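Local structure of tRNA uridine(34) acetyltransferase (6IA8) at residues C159-N164 and E172-I177; T143-E148 and L188-R193; L491-I496 and G511-K516. The protein catalyses formation of 5-carboxymethyluridine at the wobble position of tRNA from acetyl-CoA and S-adenosyl-L-methionine, using an iron-sulfur cluster. All coordinates share one frame; numbering follows the deposited sequence.

Interaction 1. Residues C159-N164 and E172-I177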
ATOM      1  N   CYS A 159       0.906  19.635   4.936  1.00 28.62           N
ATOM      2  CA  CYS A 159      -0.231  18.735   4.774  1.00 28.06           C
ATOM      3  C   CYS A 159      -0.915  18.480   6.112  1.00 34.37           C
ATOM      4  O   CYS A 159      -2.155  18.463   6.204  1.00 32.24           O
ATOM      5  CB  CYS A 159       0.229  17.418   4.145  1.00 48.11           C
ATOM      6  SG  CYS A 159       0.853  17.548   2.452  1.00 75.64           S
ATOM      7  N   LEU A 160      -0.122  18.238   7.152  1.00 30.88           N
ATOM      8  CA  LEU A 160      -0.683  18.039   8.478  1.00 30.07           C
ATOM      9  C   LEU A 160      -1.331  19.311   9.002  1.00 33.89           C
ATOM     10  O   LEU A 160      -2.342  19.233   9.713  1.00 33.25           O
ATOM     11  CB  LEU A 160       0.395  17.555   9.444  1.00 30.85           C
ATOM     12  CG  LEU A 160       0.981  16.183   9.120  1.00 33.48           C
ATOM     13  CD1 LEU A 160       2.148  15.897  10.034  1.00 33.80           C
ATOM     14  CD2 LEU A 160      -0.089  15.127   9.246  1.00 34.13           C
ATOM     15  N   ASP A 161      -0.746  20.483   8.698  1.00 31.84           N
ATOM     16  CA  ASP A 161      -1.371  21.746   9.079  1.00 32.23           C
ATOM     17  C   ASP A 161      -2.786  21.823   8.523  1.00 33.56           C
ATOM     18  O   ASP A 161      -3.699  22.297   9.204  1.00 35.27           O
ATOM     19  CB  ASP A 161      -0.543  22.950   8.590  1.00 33.63           C
ATOM     20  CG  ASP A 161       0.761  23.125   9.352  1.00 44.25           C
ATOM     21  OD1 ASP A 161       0.916  22.569  10.463  1.00 40.99           O
ATOM     22  OD2 ASP A 161       1.644  23.846   8.846  1.00 39.03           O
ATOM     23  N   ALA A 162      -2.969  21.429   7.255  1.00 32.72           N
ATOM     24  CA  ALA A 162      -4.290  21.463   6.638  1.00 36.34           C
ATOM     25  C   ALA A 162      -5.238  20.506   7.329  1.00 39.12           C
ATOM     26  O   ALA A 162      -6.412  20.827   7.520  1.00 34.79           O
ATOM     27  CB  ALA A 162      -4.207  21.108   5.162  1.00 34.00           C
ATOM     28  N   MET A 163      -4.747  19.332   7.724  1.00 32.17           N
ATOM     29  CA  MET A 163      -5.596  18.399   8.451  1.00 34.93           C
ATOM     30  C   MET A 163      -5.909  18.931   9.832  1.00 32.94           C
ATOM     31  O   MET A 163      -7.033  18.764  10.318  1.00 36.34           O
ATOM     32  CB  MET A 163      -4.930  17.026   8.569  1.00 32.13           C
ATOM     33  CG  MET A 163      -4.615  16.371   7.230  1.00 35.68           C
ATOM     34  SD  MET A 163      -3.818  14.772   7.537  1.00 36.40           S
ATOM     35  CE  MET A 163      -2.691  14.713   6.145  1.00 35.47           C
ATOM     36  N   ASN A 164      -4.904  19.523  10.501  1.00 29.87           N
ATOM     37  CA  ASN A 164      -5.085  20.041  11.857  1.00 37.41           C
ATOM     38  C   ASN A 164      -5.932  21.307  11.875  1.00 50.22           C
ATOM     39  O   ASN A 164      -6.504  21.653  12.916  1.00 35.60           O
ATOM     40  CB  ASN A 164      -3.735  20.354  12.520  1.00 33.18           C
ATOM     41  CG  ASN A 164      -2.843  19.127  12.664  1.00 45.07           C
ATOM     42  OD1 ASN A 164      -3.317  17.998  12.664  1.00 38.14           O
ATOM     43  ND2 ASN A 164      -1.544  19.351  12.793  1.00 35.68           N
ATOM     44  N   GLU A 172       7.455  18.263  13.823  1.00 38.82           N
ATOM     45  CA  GLU A 172       7.173  17.507  15.041  1.00 45.29           C
ATOM     46  C   GLU A 172       5.946  18.049  15.766  1.00 53.54           C
ATOM     47  O   GLU A 172       5.145  17.282  16.309  1.00 40.11           O
ATOM     48  CB  GLU A 172       8.393  17.538  15.963  1.00 53.41           C
ATOM     49  CG  GLU A 172       8.241  16.766  17.254  1.00113.81           C
ATOM     50  CD  GLU A 172       9.457  16.902  18.160  1.00159.79           C
ATOM     51  OE1 GLU A 172      10.343  17.726  17.852  1.00180.92           O
ATOM     52  OE2 GLU A 172       9.527  16.185  19.180  1.00162.68           O
ATOM     53  N   GLU A 173       5.765  19.363  15.786  1.00 38.97           N
ATOM     54  CA  GLU A 173       4.580  19.888  16.450  1.00 38.39           C
ATOM     55  C   GLU A 173       3.309  19.550  15.677  1.00 37.76           C
ATOM     56  O   GLU A 173       2.284  19.222  16.287  1.00 37.07           O
ATOM     57  CB  GLU A 173       4.682  21.394  16.646  1.00 50.99           C
ATOM     58  CG  GLU A 173       3.526  21.931  17.484  1.00 48.10           C
ATOM     59  CD  GLU A 173       3.459  23.455  17.516  1.00 53.99           C
ATOM     60  OE1 GLU A 173       2.686  23.997  18.331  1.00 64.70           O
ATOM     61  OE2 GLU A 173       4.166  24.094  16.721  1.00 58.08           O
ATOM     62  N   ALA A 174       3.348  19.651  14.340  1.00 38.58           N
ATOM     63  CA  ALA A 174       2.193  19.288  13.521  1.00 39.96           C
ATOM     64  C   ALA A 174       1.830  17.816  13.708  1.00 37.61           C
ATOM     65  O   ALA A 174       0.646  17.439  13.721  1.00 32.29           O
ATOM     66  CB  ALA A 174       2.497  19.580  12.052  1.00 37.92           C
ATOM     67  N   GLN A 175       2.839  16.956  13.823  1.00 37.09           N
ATOM     68  CA  GLN A 175       2.564  15.540  14.051  1.00 35.17           C
ATOM     69  C   GLN A 175       1.877  15.340  15.398  1.00 37.87           C
ATOM     70  O   GLN A 175       0.878  14.618  15.504  1.00 38.28           O
ATOM     71  CB  GLN A 175       3.868  14.737  13.972  1.00 36.41           C
ATOM     72  CG  GLN A 175       4.428  14.655  12.577  1.00 35.91           C
ATOM     73  CD  GLN A 175       5.839  14.095  12.528  1.00 43.96           C
ATOM     74  OE1 GLN A 175       6.589  14.272  13.473  1.00 39.14           O
ATOM     75  NE2 GLN A 175       6.217  13.450  11.409  1.00 42.74           N
ATOM     76  N   LYS A 176       2.376  16.014  16.436  1.00 35.81           N
ATOM     77  CA  LYS A 176       1.807  15.853  17.769  1.00 42.67           C
ATOM     78  C   LYS A 176       0.375  16.347  17.789  1.00 39.89           C
ATOM     79  O   LYS A 176      -0.517  15.686  18.334  1.00 39.67           O
ATOM     80  CB  LYS A 176       2.652  16.608  18.791  1.00 45.73           C
ATOM     81  CG  LYS A 176       2.192  16.473  20.222  1.00 48.62           C
ATOM     82  N   ILE A 177       0.134  17.513  17.186  1.00 40.76           N
ATOM     83  CA  ILE A 177      -1.222  18.042  17.116  1.00 39.87           C
ATOM     84  C   ILE A 177      -2.138  17.061  16.393  1.00 44.23           C
ATOM     85  O   ILE A 177      -3.286  16.842  16.802  1.00 38.09           O
ATOM     86  CB  ILE A 177      -1.223  19.414  16.422  1.00 38.24           C
ATOM     87  CG1 ILE A 177      -0.488  20.443  17.285  1.00 49.59           C
ATOM     88  CG2 ILE A 177      -2.664  19.828  16.102  1.00 35.26           C
ATOM     89  CD1 ILE A 177      -0.195  21.754  16.557  1.00 41.66           C
TER
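Asn164 and Ala174 supply the polar link between two neighbouring helices: the side-chain amide ND2 of Asn164 donates to the carbonyl O of Ala174 over 3.1 Å, with an N-H...O angle of 158°. Asn164 CG lies anti to the carbonyl carbon, beside the backbone N (chi1 -61°), where the amide starts out toward the other helix. The bond uses a lone pair in the carbonyl plane, and the acceptor also lies close to the plane of the asparagine amide. The methyl CG2 of Ile177 sits against the same amide, 3.5 Å from Asn164 CG. CB of Leu160 meets CB of Ala174 at 3.9 Å, while the methyl CD1 of Leu160 reaches CG of Gln175 at 3.6 Å as the two side chains cross obliquely. The small Ala174 thus lets the backbones approach to 5.9 Å between its CA and that of Leu160. Asp161 adds a lighter touch, its OD1 lying 3.7 Å from Ala174 CB.

Both helices belong to the radical SAM domain: 149-164 follows strand 134-140 of the parallel sheet, and 171-178 comes before strand 184-192, so the two together form the helical part of a beta-alpha-beta crossover. Their short segments run 9.1 Å apart at an angle of 34°. Helix 149-164 also packs on the sheet, through Met163 on Ile135 and Leu137.

A second shell fixes the polar ends. The Asn164 amide is held at both its polar atoms, because OD1 accepts from Asn178 ND2; an alanine here would probably leave the Ala174 carbonyl and the Asn178 amide without these mates and open a gap beside Ile177 CG2. Ser168, from the connecting loop, bonds to Asp161 OD1, and Gln175 NE2 donates to the backbone O of Lys207.

Interaction 2. Residues T143-E148 and L188-R193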
ATOM      1  N   THR A 143      10.029  11.233  -6.710  1.00 71.07           N
ATOM      2  CA  THR A 143      11.312  11.845  -6.420  1.00 57.00           C
ATOM      3  C   THR A 143      11.374  12.458  -5.033  1.00 48.08           C
ATOM      4  O   THR A 143      12.394  13.069  -4.686  1.00 50.52           O
ATOM      5  CB  THR A 143      11.622  12.920  -7.468  1.00 70.90           C
ATOM      6  OG1 THR A 143      10.626  13.950  -7.413  1.00 64.65           O
ATOM      7  CG2 THR A 143      11.643  12.313  -8.864  1.00102.19           C
ATOM      8  N   PHE A 144      10.318  12.306  -4.228  1.00 41.93           N
ATOM      9  CA  PHE A 144      10.255  13.004  -2.944  1.00 42.76           C
ATOM     10  C   PHE A 144      11.429  12.675  -2.036  1.00 42.16           C
ATOM     11  O   PHE A 144      12.007  13.609  -1.443  1.00 39.98           O
ATOM     12  CB  PHE A 144       8.919  12.679  -2.271  1.00 42.18           C
ATOM     13  CG  PHE A 144       8.636  13.489  -1.021  1.00 36.51           C
ATOM     14  CD1 PHE A 144       8.411  14.842  -1.098  1.00 40.86           C
ATOM     15  CD2 PHE A 144       8.565  12.875   0.222  1.00 36.73           C
ATOM     16  CE1 PHE A 144       8.137  15.557   0.034  1.00 43.02           C
ATOM     17  CE2 PHE A 144       8.284  13.573   1.350  1.00 47.30           C
ATOM     18  CZ  PHE A 144       8.063  14.917   1.268  1.00 40.03           C
ATOM     19  N   PRO A 145      11.870  11.416  -1.915  1.00 41.36           N
ATOM     20  CA  PRO A 145      12.990  11.118  -1.009  1.00 45.48           C
ATOM     21  C   PRO A 145      14.312  11.668  -1.486  1.00 50.40           C
ATOM     22  O   PRO A 145      15.262  11.713  -0.696  1.00 50.57           O
ATOM     23  CB  PRO A 145      13.015   9.580  -0.963  1.00 63.63           C
ATOM     24  CG  PRO A 145      11.636   9.145  -1.412  1.00 50.03           C
ATOM     25  CD  PRO A 145      11.225  10.180  -2.420  1.00 44.30           C
ATOM     26  N   ALA A 146      14.403  12.104  -2.737  1.00 45.50           N
ATOM     27  CA  ALA A 146      15.619  12.729  -3.244  1.00 43.98           C
ATOM     28  C   ALA A 146      15.627  14.239  -3.055  1.00 40.19           C
ATOM     29  O   ALA A 146      16.667  14.873  -3.264  1.00 47.23           O
ATOM     30  CB  ALA A 146      15.809  12.419  -4.734  1.00 48.60           C
ATOM     31  N   ARG A 147      14.495  14.835  -2.678  1.00 50.77           N
ATOM     32  CA  ARG A 147      14.454  16.272  -2.430  1.00 56.51           C
ATOM     33  C   ARG A 147      15.204  16.628  -1.142  1.00 52.91           C
ATOM     34  O   ARG A 147      15.479  15.780  -0.285  1.00 42.37           O
ATOM     35  CB  ARG A 147      13.007  16.770  -2.343  1.00 55.61           C
ATOM     36  CG  ARG A 147      12.161  16.464  -3.576  1.00 55.36           C
ATOM     37  CD  ARG A 147      12.598  17.295  -4.763  1.00 49.65           C
ATOM     38  NE  ARG A 147      12.354  18.721  -4.551  1.00 55.11           N
ATOM     39  CZ  ARG A 147      11.208  19.339  -4.826  1.00 69.50           C
ATOM     40  NH1 ARG A 147      10.188  18.659  -5.328  1.00117.65           N
ATOM     41  NH2 ARG A 147      11.091  20.647  -4.620  1.00 62.04           N
ATOM     42  N   GLU A 148      15.525  17.909  -1.005  1.00 48.54           N
ATOM     43  CA  GLU A 148      16.150  18.392   0.214  1.00 54.81           C
ATOM     44  C   GLU A 148      15.279  18.045   1.419  1.00 57.94           C
ATOM     45  O   GLU A 148      14.049  18.136   1.370  1.00 46.24           O
ATOM     46  CB  GLU A 148      16.354  19.907   0.135  1.00 74.74           C
ATOM     47  CG  GLU A 148      16.664  20.482  -1.251  1.00 79.76           C
ATOM     48  CD  GLU A 148      15.398  20.813  -2.052  1.00 87.23           C
ATOM     49  OE1 GLU A 148      14.763  19.864  -2.574  1.00 70.85           O
ATOM     50  OE2 GLU A 148      15.023  22.009  -2.143  1.00 72.94           O
ATOM     51  N   LEU A 188       0.555   7.183   5.840  1.00 28.52           N
ATOM     52  CA  LEU A 188       1.301   8.088   4.973  1.00 29.10           C
ATOM     53  C   LEU A 188       2.106   7.226   4.022  1.00 38.51           C
ATOM     54  O   LEU A 188       2.977   6.467   4.466  1.00 33.90           O
ATOM     55  CB  LEU A 188       2.228   8.995   5.775  1.00 34.33           C
ATOM     56  CG  LEU A 188       3.305   9.803   5.022  1.00 34.03           C
ATOM     57  CD1 LEU A 188       2.699  10.604   3.944  1.00 40.37           C
ATOM     58  CD2 LEU A 188       4.082  10.707   6.018  1.00 48.95           C
ATOM     59  N   CYS A 189       1.806   7.337   2.732  1.00 31.28           N
ATOM     60  CA  CYS A 189       2.457   6.546   1.702  1.00 29.81           C
ATOM     61  C   CYS A 189       3.344   7.448   0.856  1.00 36.78           C
ATOM     62  O   CYS A 189       2.902   8.507   0.400  1.00 36.27           O
ATOM     63  CB  CYS A 189       1.451   5.849   0.792  1.00 32.70           C
ATOM     64  SG  CYS A 189       2.365   4.825  -0.506  1.00 44.95           S
ATOM     65  N   ILE A 190       4.587   7.028   0.657  1.00 30.56           N
ATOM     66  CA  ILE A 190       5.562   7.766  -0.140  1.00 31.59           C
ATOM     67  C   ILE A 190       5.933   6.905  -1.339  1.00 35.31           C
ATOM     68  O   ILE A 190       6.273   5.730  -1.183  1.00 31.61           O
ATOM     69  CB  ILE A 190       6.803   8.134   0.690  1.00 33.42           C
ATOM     70  CG1 ILE A 190       6.384   9.049   1.840  1.00 42.92           C
ATOM     71  CG2 ILE A 190       7.845   8.888  -0.184  1.00 34.06           C
ATOM     72  CD1 ILE A 190       7.508   9.442   2.714  1.00 45.05           C
ATOM     73  N   GLU A 191       5.825   7.465  -2.530  1.00 33.41           N
ATOM     74  CA  GLU A 191       6.240   6.765  -3.735  1.00 38.35           C
ATOM     75  C   GLU A 191       7.690   7.112  -4.012  1.00 41.68           C
ATOM     76  O   GLU A 191       8.097   8.273  -3.868  1.00 39.82           O
ATOM     77  CB  GLU A 191       5.362   7.164  -4.922  1.00 52.80           C
ATOM     78  CG  GLU A 191       3.870   7.006  -4.668  1.00 82.10           C
ATOM     79  CD  GLU A 191       3.032   7.298  -5.898  1.00 72.26           C
ATOM     80  OE1 GLU A 191       3.545   7.929  -6.845  1.00 67.62           O
ATOM     81  OE2 GLU A 191       1.858   6.888  -5.925  1.00 68.22           O
ATOM     82  N   THR A 192       8.476   6.113  -4.414  1.00 36.97           N
ATOM     83  CA  THR A 192       9.883   6.394  -4.671  1.00 35.71           C
ATOM     84  C   THR A 192      10.475   5.421  -5.673  1.00 40.30           C
ATOM     85  O   THR A 192       9.976   4.311  -5.848  1.00 37.14           O
ATOM     86  CB  THR A 192      10.715   6.339  -3.382  1.00 46.41           C
ATOM     87  OG1 THR A 192      12.043   6.869  -3.602  1.00 47.57           O
ATOM     88  CG2 THR A 192      10.810   4.891  -2.881  1.00 45.98           C
ATOM     89  N   ARG A 193      11.541   5.860  -6.341  0.51 41.26           N
ATOM     90  CA  ARG A 193      12.298   4.967  -7.205  0.51 40.48           C
ATOM     91  C   ARG A 193      13.108   4.014  -6.335  0.51 45.66           C
ATOM     92  O   ARG A 193      13.574   4.408  -5.262  0.51 49.51           O
ATOM     93  CB  ARG A 193      13.235   5.748  -8.129  0.51 46.38           C
ATOM     94  CG  ARG A 193      12.542   6.806  -8.971  0.51 56.33           C
ATOM     95  CD  ARG A 193      13.529   7.444  -9.959  0.51 60.60           C
ATOM     96  NE  ARG A 193      12.957   8.602 -10.637  0.51 52.24           N
ATOM     97  CZ  ARG A 193      13.469   9.149 -11.733  0.51 53.15           C
ATOM     98  NH1 ARG A 193      12.877  10.203 -12.282  0.51 62.57           N
ATOM     99  NH2 ARG A 193      14.559   8.633 -12.286  0.51 54.93           N
TER
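Thr143 and Thr192 mark the nearest backbone approach, with CA atoms 5.9 Å apart, where a short 3-10 turn over residues 144-146 lies against the end of strand 184-192. The turn is closed by a backbone bond from Ala146 N to Thr143 O, and Arg147 N donates to Phe144 O one residue further on. In this way the chain folds back on itself and presents Phe144 and Pro145 to the strand, with CB of each directed at it.

Pro145 makes the tightest approach. Its CG lies 3.2 Å from Thr192 OG1 and 3.6 Å from Thr192 CB, and its CD comes within 3.9 Å of the carbonyl O of Glu191. The hydroxyl is placed anti to the backbone N of Thr192 (chi1 -169°), which brings OG1 to the proline ring; its one proton could go weakly to the backbone O of Tyr196 or of Arg193.

In the parallel sheet of the radical SAM domain, strand 184-192 lies next to 134-140, and the loop carrying 143-148 leaves the C-terminal end of 134-140 before helix 149-164. The contact therefore folds the loop after one strand onto the C-terminal end of its neighbour.

Ile190 receives both apolar residues of the turn on one methyl. Its CG2 lies 4.0 Å from Pro145 CG and 4.1 Å from Phe144 CD2, the phenylalanine and isoleucine side chains crossing at about a right angle. The Phe144 side chain also packs against Ile139 of strand 134-140 and against Tyr151, Gln152 and Ile156 of helix 149-164.

Interaction 3. Residues L491-I496 and G511-K516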
ATOM      1  N   LEU A 491       7.375  -3.946  18.326  1.00 32.57           N
ATOM      2  CA  LEU A 491       7.301  -2.573  17.842  1.00 32.05           C
ATOM      3  C   LEU A 491       6.255  -2.466  16.744  1.00 31.08           C
ATOM      4  O   LEU A 491       6.289  -3.238  15.783  1.00 32.86           O
ATOM      5  CB  LEU A 491       8.652  -2.115  17.292  1.00 33.04           C
ATOM      6  CG  LEU A 491       9.803  -1.946  18.270  1.00 44.76           C
ATOM      7  CD1 LEU A 491      11.073  -1.581  17.480  1.00 53.79           C
ATOM      8  CD2 LEU A 491       9.489  -0.917  19.306  1.00 43.78           C
ATOM      9  N   VAL A 492       5.380  -1.466  16.846  1.00 30.11           N
ATOM     10  CA  VAL A 492       4.303  -1.255  15.890  1.00 29.52           C
ATOM     11  C   VAL A 492       4.659  -0.060  15.018  1.00 37.30           C
ATOM     12  O   VAL A 492       5.018   1.007  15.536  1.00 30.30           O
ATOM     13  CB  VAL A 492       2.965  -1.017  16.602  1.00 32.81           C
ATOM     14  CG1 VAL A 492       1.872  -0.814  15.584  1.00 37.05           C
ATOM     15  CG2 VAL A 492       2.669  -2.164  17.541  1.00 38.17           C
ATOM     16  N   THR A 493       4.592  -0.251  13.702  1.00 34.00           N
ATOM     17  CA  THR A 493       4.586   0.859  12.751  1.00 40.52           C
ATOM     18  C   THR A 493       3.189   1.462  12.773  1.00 37.79           C
ATOM     19  O   THR A 493       2.220   0.820  12.366  1.00 37.46           O
ATOM     20  CB  THR A 493       4.958   0.388  11.347  1.00 31.76           C
ATOM     21  OG1 THR A 493       6.176  -0.379  11.421  1.00 34.44           O
ATOM     22  CG2 THR A 493       5.148   1.577  10.429  1.00 35.58           C
ATOM     23  N   SER A 494       3.069   2.668  13.299  1.00 35.25           N
ATOM     24  CA  SER A 494       1.780   3.297  13.536  1.00 36.13           C
ATOM     25  C   SER A 494       1.697   4.587  12.745  1.00 36.01           C
ATOM     26  O   SER A 494       2.643   5.377  12.757  1.00 37.54           O
ATOM     27  CB  SER A 494       1.597   3.612  15.031  1.00 35.40           C
ATOM     28  OG  SER A 494       0.429   4.385  15.288  1.00 38.04           O
ATOM     29  N   GLY A 495       0.557   4.829  12.110  1.00 32.80           N
ATOM     30  CA  GLY A 495       0.296   6.152  11.584  1.00 35.75           C
ATOM     31  C   GLY A 495       0.260   7.178  12.703  1.00 36.35           C
ATOM     32  O   GLY A 495      -0.017   6.857  13.867  1.00 36.38           O
ATOM     33  N   ILE A 496       0.565   8.427  12.343  1.00 31.71           N
ATOM     34  CA  ILE A 496       0.557   9.504  13.330  1.00 39.65           C
ATOM     35  C   ILE A 496      -0.769   9.516  14.083  1.00 40.85           C
ATOM     36  O   ILE A 496      -0.802   9.617  15.316  1.00 44.80           O
ATOM     37  CB  ILE A 496       0.836  10.852  12.643  1.00 50.27           C
ATOM     38  CG1 ILE A 496       2.238  10.828  12.018  1.00 46.56           C
ATOM     39  CG2 ILE A 496       0.668  11.994  13.624  1.00 45.55           C
ATOM     40  CD1 ILE A 496       2.440  11.862  10.897  1.00 47.84           C
ATOM     41  N   GLY A 511      11.230   5.663  19.864  1.00 44.18           N
ATOM     42  CA  GLY A 511      11.781   6.231  18.647  1.00 41.99           C
ATOM     43  C   GLY A 511      10.663   6.554  17.674  1.00 42.90           C
ATOM     44  O   GLY A 511       9.762   7.356  17.955  1.00 43.43           O
ATOM     45  N   ALA A 512      10.707   5.928  16.505  1.00 44.70           N
ATOM     46  CA  ALA A 512       9.727   6.161  15.458  1.00 48.75           C
ATOM     47  C   ALA A 512       8.503   5.271  15.599  1.00 46.92           C
ATOM     48  O   ALA A 512       7.546   5.422  14.827  1.00 45.27           O
ATOM     49  CB  ALA A 512      10.373   5.929  14.089  1.00 48.48           C
ATOM     50  N   TYR A 513       8.505   4.359  16.564  1.00 41.94           N
ATOM     51  CA  TYR A 513       7.483   3.330  16.661  1.00 39.01           C
ATOM     52  C   TYR A 513       6.669   3.458  17.949  1.00 33.46           C
ATOM     53  O   TYR A 513       6.942   4.290  18.814  1.00 36.05           O
ATOM     54  CB  TYR A 513       8.135   1.940  16.609  1.00 33.42           C
ATOM     55  CG  TYR A 513       9.036   1.713  15.405  1.00 40.80           C
ATOM     56  CD1 TYR A 513      10.376   2.052  15.461  1.00 49.52           C
ATOM     57  CD2 TYR A 513       8.543   1.176  14.218  1.00 38.32           C
ATOM     58  CE1 TYR A 513      11.219   1.866  14.386  1.00 44.21           C
ATOM     59  CE2 TYR A 513       9.379   0.996  13.127  1.00 33.14           C
ATOM     60  CZ  TYR A 513      10.724   1.344  13.216  1.00 39.82           C
ATOM     61  OH  TYR A 513      11.593   1.160  12.139  1.00 35.73           O
ATOM     62  N   MET A 514       5.670   2.591  18.076  1.00 34.76           N
ATOM     63  CA  MET A 514       4.962   2.373  19.330  1.00 35.02           C
ATOM     64  C   MET A 514       5.407   1.005  19.806  1.00 38.47           C
ATOM     65  O   MET A 514       5.394   0.046  19.030  1.00 38.94           O
ATOM     66  CB  MET A 514       3.447   2.420  19.152  1.00 35.59           C
ATOM     67  CG  MET A 514       2.931   3.788  18.741  1.00 38.03           C
ATOM     68  SD  MET A 514       3.355   5.095  19.892  1.00 41.42           S
ATOM     69  CE  MET A 514       2.272   4.630  21.300  1.00 45.20           C
ATOM     70  N   GLY A 515       5.867   0.917  21.039  1.00 35.65           N
ATOM     71  CA  GLY A 515       6.501  -0.297  21.508  1.00 37.83           C
ATOM     72  C   GLY A 515       5.954  -0.792  22.828  1.00 42.72           C
ATOM     73  O   GLY A 515       5.430  -0.028  23.635  1.00 37.57           O
ATOM     74  N   LYS A 516       6.097  -2.102  23.041  1.00 39.82           N
ATOM     75  CA  LYS A 516       5.762  -2.733  24.310  1.00 47.73           C
ATOM     76  C   LYS A 516       6.794  -3.800  24.642  1.00 43.87           C
ATOM     77  O   LYS A 516       7.216  -4.555  23.766  1.00 39.64           O
ATOM     78  CB  LYS A 516       4.376  -3.379  24.264  1.00 51.37           C
ATOM     79  CG  LYS A 516       3.966  -4.060  25.557  1.00 76.11           C
ATOM     80  CD  LYS A 516       2.706  -4.903  25.394  1.00 65.14           C
ATOM     81  CE  LYS A 516       1.466  -4.047  25.340  1.00 47.61           C
ATOM     82  NZ  LYS A 516       0.239  -4.871  25.195  1.00 55.75           N
TER
HETATM   83  O   HOH W   1       5.696   4.158  13.065  1.00 40.40           O
HETATM   84  O   HOH W   2       4.518   5.992  15.191  1.00 54.46           O
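Leu491 and Val492 pair with Gly515 and Met514 in the mixed sheet of the GNAT-type acetyltransferase domain, where strand 513-517 runs antiparallel to 489-492.

The backbone bonds come in a reciprocal pair around Val492 and Met514. Val492 N donates to Met514 O at 2.7 Å, nearly along the C=O axis, and Met514 N returns a bond to Val492 O at 3.1 Å. Leu491 and Gly515 form the adjacent non-hydrogen-bonded pair, and a CA-H...O contact from Leu491 CA to Met514 O lies between the two pairs.

Apolar contacts cover both faces. On the face of Leu491, its CD2 lies 3.8 Å from Gly515 CA; a CB on Gly515 would collide with this methyl. Leu491 CD1 lies over one face of the Tyr513 ring, the two side chains crossing at about a right angle. On the face of Val492 and Met514, Met514 CG, anti to the carbonyl carbon (chi1 -66°), meets Ser494 CB at 3.9 Å. Tyr502, which by similarity binds acetyl-CoA, packs against Val492 and Ser494.

Polar atoms meet the rim of the Tyr513 ring: Val492 O and Thr493 OG1 lie at its edge, in plane. The hydroxyls of Tyr513 and Thr493 pair with the backbone O of Ser247 and Gly248, tying this sheet to the radical SAM region.

Beyond the paired strands, water takes over the bridging. One water accepts from Ser494 N and lies 2.9 Å from Ala512 O, to which it can donate, and a second lies 3.1 Å from both Ser494 O and Ala512 O.

How the interactions relate
Interaction 1 is nested within the chain loop closed by interaction 2: helix 171-178 leads into strand 184-192, and both contacts lie in the radical SAM region, their centres 19 Å apart. Interaction 3 belongs to the acetyltransferase domain, yet it touches interaction 1 across the domain boundary, where Ile496 CG2 lies 3.2 Å from Gln175 O and Ile496 CD1 lies 4.1 Å from Leu160 CD1. Interactions 2 and 3 do not touch; their nearest atoms are about 5 Å apart. Of the acetyl-CoA residues inferred by similarity, Tyr502 is about 4 Å from the Ser494 side chain, whereas Lys134 is about 12 Å from that of Leu160.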